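Local coordinates for Lmo0488 protein (Listeria monocytogenes serovar 1/2a, PDB 5TED) that binds shikimate through this LysR-type effector-binding domain and, as the whole regulator, probably activates transcription of protocatechuate biosynthesis genes, at residues E20-Q23 and N24-V28; Q98-D102 and Y103-F107. All coordinates share one frame; numbering follows the deposited sequence.

Contact 1 (E20-Q23 and N24-V28); sequences ELVQ and NFTKV
E20 and N24 stand one helical turn apart with their side chains side by side and pointing the same way, and what joins them is the amide of N24 turned back onto the carbonyl of E20. N24 ND2 donates to E20 O over 2.9 Å, nearly straight at the hydrogen, and that oxygen lies close to the plane of the N24 amide. N24 CG sits beside its own backbone N (chi1 -82°), which brings the amide over the preceding turn. The backbone N24 N also donates to E20 O, at 3.1 Å, and the two donors arrive from opposite faces of the carbonyl plane. The carboxylate of E20, its plane 49° from the N24 amide, serves another partner: OE2 is hydrogen-bonded to Y203 OH of helix 191-208.

V22 and T26, two residues further along, lie side by side in the same way. T26 N bonds V22 O at 3.0 Å, and T26 OG1 lies 2.8 Å from V22 O, a placing that would suit a hydrogen bond, although the proton may go to a different acceptor. On this flank V22 and T26 pack against Y149 of the second subunit. Q23 and K27 differ in slanting across one another, Q23 NE2 passing 3.7 Å from K27 CG, while the bond from K27 N to Q23 O is weak.

F25 packs on F36 of strand 35-41, the next strand of the beta-alpha-beta unit, and on helix 191-208 it meets F196 edge-to-face and F199 with ring planes at about 60°. Chemically, E20 O receives both a main-chain and a side-chain N-H, so the N24 side chain reinforces this turn, and the near-in-plane bond restrains the rotation of its amide.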
# COMPACT_ATOMS: atom_id res chain seq x y z
N GLU A 20 -13.78 -9.86 0.70
CA GLU A 20 -15.09 -10.39 0.31
C GLU A 20 -14.99 -11.85 -0.13
O GLU A 20 -15.82 -12.68 0.24
CB GLU A 20 -15.68 -9.54 -0.82
CG GLU A 20 -17.15 -9.95 -1.20
CD GLU A 20 -17.79 -9.01 -2.23
OE1 GLU A 20 -17.19 -7.97 -2.56
OE2 GLU A 20 -18.91 -9.30 -2.70
N LEU A 21 -13.98 -12.16 -0.95
CA LEU A 21 -13.77 -13.54 -1.40
C LEU A 21 -13.43 -14.46 -0.23
O LEU A 21 -13.98 -15.56 -0.11
CB LEU A 21 -12.63 -13.56 -2.43
CG LEU A 21 -12.95 -12.97 -3.80
CD1 LEU A 21 -11.70 -12.85 -4.62
CD2 LEU A 21 -13.97 -13.86 -4.55
N VAL A 22 -12.52 -14.03 0.65
CA VAL A 22 -12.09 -14.89 1.75
C VAL A 22 -13.23 -15.11 2.74
O VAL A 22 -13.46 -16.24 3.20
CB VAL A 22 -10.88 -14.26 2.45
CG1 VAL A 22 -10.67 -14.91 3.82
CG2 VAL A 22 -9.62 -14.43 1.58
N GLN A 23 -13.97 -14.06 3.06
CA GLN A 23 -15.07 -14.19 4.00
C GLN A 23 -16.13 -15.15 3.46
O GLN A 23 -16.59 -16.05 4.17
CB GLN A 23 -15.66 -12.81 4.32
CG GLN A 23 -16.62 -12.78 5.50
CD GLN A 23 -18.00 -13.27 5.15
OE1 GLN A 23 -18.50 -13.00 4.06
NE2 GLN A 23 -18.64 -13.98 6.07
N ASN A 24 -16.52 -14.99 2.19
CA ASN A 24 -17.55 -15.86 1.62
C ASN A 24 -17.04 -17.29 1.44
O ASN A 24 -17.76 -18.25 1.73
CB ASN A 24 -18.05 -15.29 0.29
CG ASN A 24 -19.11 -14.21 0.48
OD1 ASN A 24 -20.28 -14.52 0.66
ND2 ASN A 24 -18.71 -12.93 0.44
N PHE A 25 -15.79 -17.46 1.01
CA PHE A 25 -15.20 -18.79 0.92
C PHE A 25 -15.25 -19.52 2.26
O PHE A 25 -15.60 -20.71 2.33
CB PHE A 25 -13.76 -18.67 0.44
CG PHE A 25 -13.04 -19.98 0.27
CD1 PHE A 25 -13.34 -20.80 -0.81
CD2 PHE A 25 -12.01 -20.34 1.12
CE1 PHE A 25 -12.66 -21.98 -1.00
CE2 PHE A 25 -11.32 -21.52 0.92
CZ PHE A 25 -11.65 -22.35 -0.14
N THR A 26 -14.91 -18.83 3.34
CA THR A 26 -14.71 -19.44 4.65
C THR A 26 -16.01 -19.71 5.39
O THR A 26 -15.98 -20.35 6.46
CB THR A 26 -13.79 -18.54 5.51
OG1 THR A 26 -12.55 -18.36 4.81
CG2 THR A 26 -13.48 -19.21 6.86
N LYS A 27 -17.15 -19.25 4.87
CA LYS A 27 -18.42 -19.60 5.48
C LYS A 27 -18.72 -21.08 5.33
O LYS A 27 -19.41 -21.66 6.18
CB LYS A 27 -19.57 -18.84 4.82
CG LYS A 27 -19.54 -17.36 4.97
CD LYS A 27 -20.37 -16.69 3.90
CE LYS A 27 -21.85 -16.88 4.11
NZ LYS A 27 -22.60 -16.14 3.06
N VAL A 28 -18.18 -21.71 4.28
CA VAL A 28 -18.42 -23.13 4.03
C VAL A 28 -17.70 -23.99 5.06
O VAL A 28 -16.51 -23.79 5.34
CB VAL A 28 -18.00 -23.51 2.60
CG1 VAL A 28 -18.37 -24.94 2.30
CG2 VAL A 28 -18.63 -22.57 1.59

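Contact 2 (Q98-D102 and Y103-F107); sequences QDTAD and YSYIF
T100 OG1 is gripped twice: Y105 OH donates to it over 2.7 Å, and T100 OG1 is in turn hydrogen-bonded to L97 O just upstream. T100 ends a 3-10 segment that runs into a type I beta turn, T100 to Y103, leading to strand 104-108 of the LysR effector-binding domain. The turn is closed by Y103 N donating to T100 O at 3.0 Å; the N-H points almost straight at the oxygen (167°) but comes from well above the carbonyl plane.

The T100 and Y105 side chains cross at about a right angle, with OG1 at the edge of the phenol ring and near its plane. T100 CB also approaches Y105 OH, at 3.2 Å. OG1 takes the position between its backbone N and carbonyl carbon (chi1 69°), from which it meets the phenol. F122 packs edge-to-face with the Y105 ring, while the backbone of Y105 pairs with K130 and G132 along the neighbouring parallel strand.

Y103 is held differently. D102 CB sits over one face of its ring in a CH-pi contact, 4.2 Å from the centroid and only 6° off the normal, and H87 adds an edge-to-face partner. Y103 CG lies beside its own backbone N, which lays the ring back along the turn and leaves the edge atom CE2 4.1 Å from D99 O, a loose approach. One water lies within hydrogen-bonding distance of both A101 O and Y103 O, linking two carbonyls of the turn, though which of them receive its protons is not settled. A second lies 3.0 Å from Y103 OH and makes a weak bond to D102 OD2 at 3.3 Å.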
# COMPACT_ATOMS: atom_id res chain seq x y z
N GLN A 98 -7.85 13.52 -23.57
CA GLN A 98 -7.06 14.59 -24.18
C GLN A 98 -7.27 15.92 -23.47
O GLN A 98 -6.46 16.84 -23.68
CB GLN A 98 -7.38 14.75 -25.67
CG GLN A 98 -8.81 15.14 -25.98
CD GLN A 98 -9.06 15.31 -27.47
OE1 GLN A 98 -8.24 14.93 -28.31
NE2 GLN A 98 -10.19 15.93 -27.81
N ASP A 99 -8.32 16.08 -22.66
CA ASP A 99 -8.47 17.32 -21.92
C ASP A 99 -7.39 17.50 -20.86
O ASP A 99 -7.31 18.58 -20.26
CB ASP A 99 -9.85 17.39 -21.26
CG ASP A 99 -10.99 17.45 -22.26
OD1 ASP A 99 -10.76 17.94 -23.39
OD2 ASP A 99 -12.11 16.99 -21.93
N THR A 100 -6.57 16.47 -20.61
CA THR A 100 -5.50 16.53 -19.61
C THR A 100 -4.15 16.90 -20.20
O THR A 100 -3.16 16.92 -19.45
CB THR A 100 -5.36 15.17 -18.88
OG1 THR A 100 -4.84 14.18 -19.77
CG2 THR A 100 -6.71 14.70 -18.33
N ALA A 101 -4.09 17.17 -21.50
CA ALA A 101 -2.81 17.27 -22.19
C ALA A 101 -1.88 18.29 -21.54
O ALA A 101 -0.66 18.07 -21.49
CB ALA A 101 -3.03 17.63 -23.66
N ASP A 102 -2.42 19.39 -21.04
CA ASP A 102 -1.57 20.47 -20.52
C ASP A 102 -0.99 20.19 -19.14
O ASP A 102 -0.12 20.94 -18.70
CB ASP A 102 -2.35 21.78 -20.48
CG ASP A 102 -2.69 22.31 -21.87
OD1 ASP A 102 -2.00 21.96 -22.85
OD2 ASP A 102 -3.65 23.11 -21.97
N TYR A 103 -1.44 19.14 -18.44
CA TYR A 103 -1.19 19.02 -17.01
C TYR A 103 -0.20 17.91 -16.67
O TYR A 103 -0.10 16.91 -17.38
CB TYR A 103 -2.51 18.80 -16.28
CG TYR A 103 -3.43 19.96 -16.51
CD1 TYR A 103 -3.12 21.21 -15.99
CD2 TYR A 103 -4.57 19.83 -17.29
CE1 TYR A 103 -3.95 22.29 -16.22
CE2 TYR A 103 -5.40 20.91 -17.52
CZ TYR A 103 -5.08 22.14 -16.99
OH TYR A 103 -5.90 23.21 -17.22
N SER A 104 0.53 18.12 -15.58
CA SER A 104 1.58 17.19 -15.15
C SER A 104 1.00 16.01 -14.36
O SER A 104 0.24 16.20 -13.40
CB SER A 104 2.62 17.92 -14.30
OG SER A 104 3.61 17.00 -13.87
N TYR A 105 1.41 14.80 -14.74
CA TYR A 105 0.88 13.58 -14.14
C TYR A 105 1.76 13.06 -13.02
O TYR A 105 2.99 13.17 -13.05
CB TYR A 105 0.75 12.47 -15.19
CG TYR A 105 -0.58 12.46 -15.88
CD1 TYR A 105 -0.82 13.28 -16.97
CD2 TYR A 105 -1.60 11.61 -15.44
CE1 TYR A 105 -2.05 13.28 -17.61
CE2 TYR A 105 -2.82 11.59 -16.08
CZ TYR A 105 -3.03 12.42 -17.17
OH TYR A 105 -4.24 12.42 -17.79
N ILE A 106 1.09 12.47 -12.04
CA ILE A 106 1.66 11.48 -11.14
C ILE A 106 1.32 10.15 -11.80
O ILE A 106 0.16 9.72 -11.79
CB ILE A 106 1.08 11.58 -9.73
CG1 ILE A 106 1.43 12.94 -9.12
CG2 ILE A 106 1.56 10.42 -8.86
CD1 ILE A 106 0.34 13.47 -8.23
N PHE A 107 2.31 9.53 -12.43
CA PHE A 107 2.14 8.39 -13.31
C PHE A 107 2.51 7.09 -12.60
O PHE A 107 3.34 7.09 -11.69
CB PHE A 107 3.01 8.56 -14.56
CG PHE A 107 2.31 8.25 -15.87
CD1 PHE A 107 1.32 9.08 -16.34
CD2 PHE A 107 2.69 7.16 -16.63
CE1 PHE A 107 0.69 8.82 -17.56
CE2 PHE A 107 2.06 6.88 -17.84
CZ PHE A 107 1.06 7.72 -18.30
O HOH W 1 -0.24 15.79 -19.82
O HOH W 2 -5.44 24.80 -19.77

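Contact 1 comes first along the chain and contact 2 follows well after it, and the two sit at far ends of the domain, with the chain's centre between them: their own centres are 40 Å apart and their nearest atoms about 26 Å. Contact 1 lies on helix 17-26, the helix that connects strands 4-10 and 35-41, whereas contact 2 leads into strand 104-108, which pairs in parallel with strand 130-135. Contact 1 also borders the second subunit; in contact 2 the side chain of Y105 is about 13 Å from bound shikimate. In this periplasmic-binding-protein type of fold the two contacts probably belong to different lobes flanking the shikimate site, and neither forms the pocket itself.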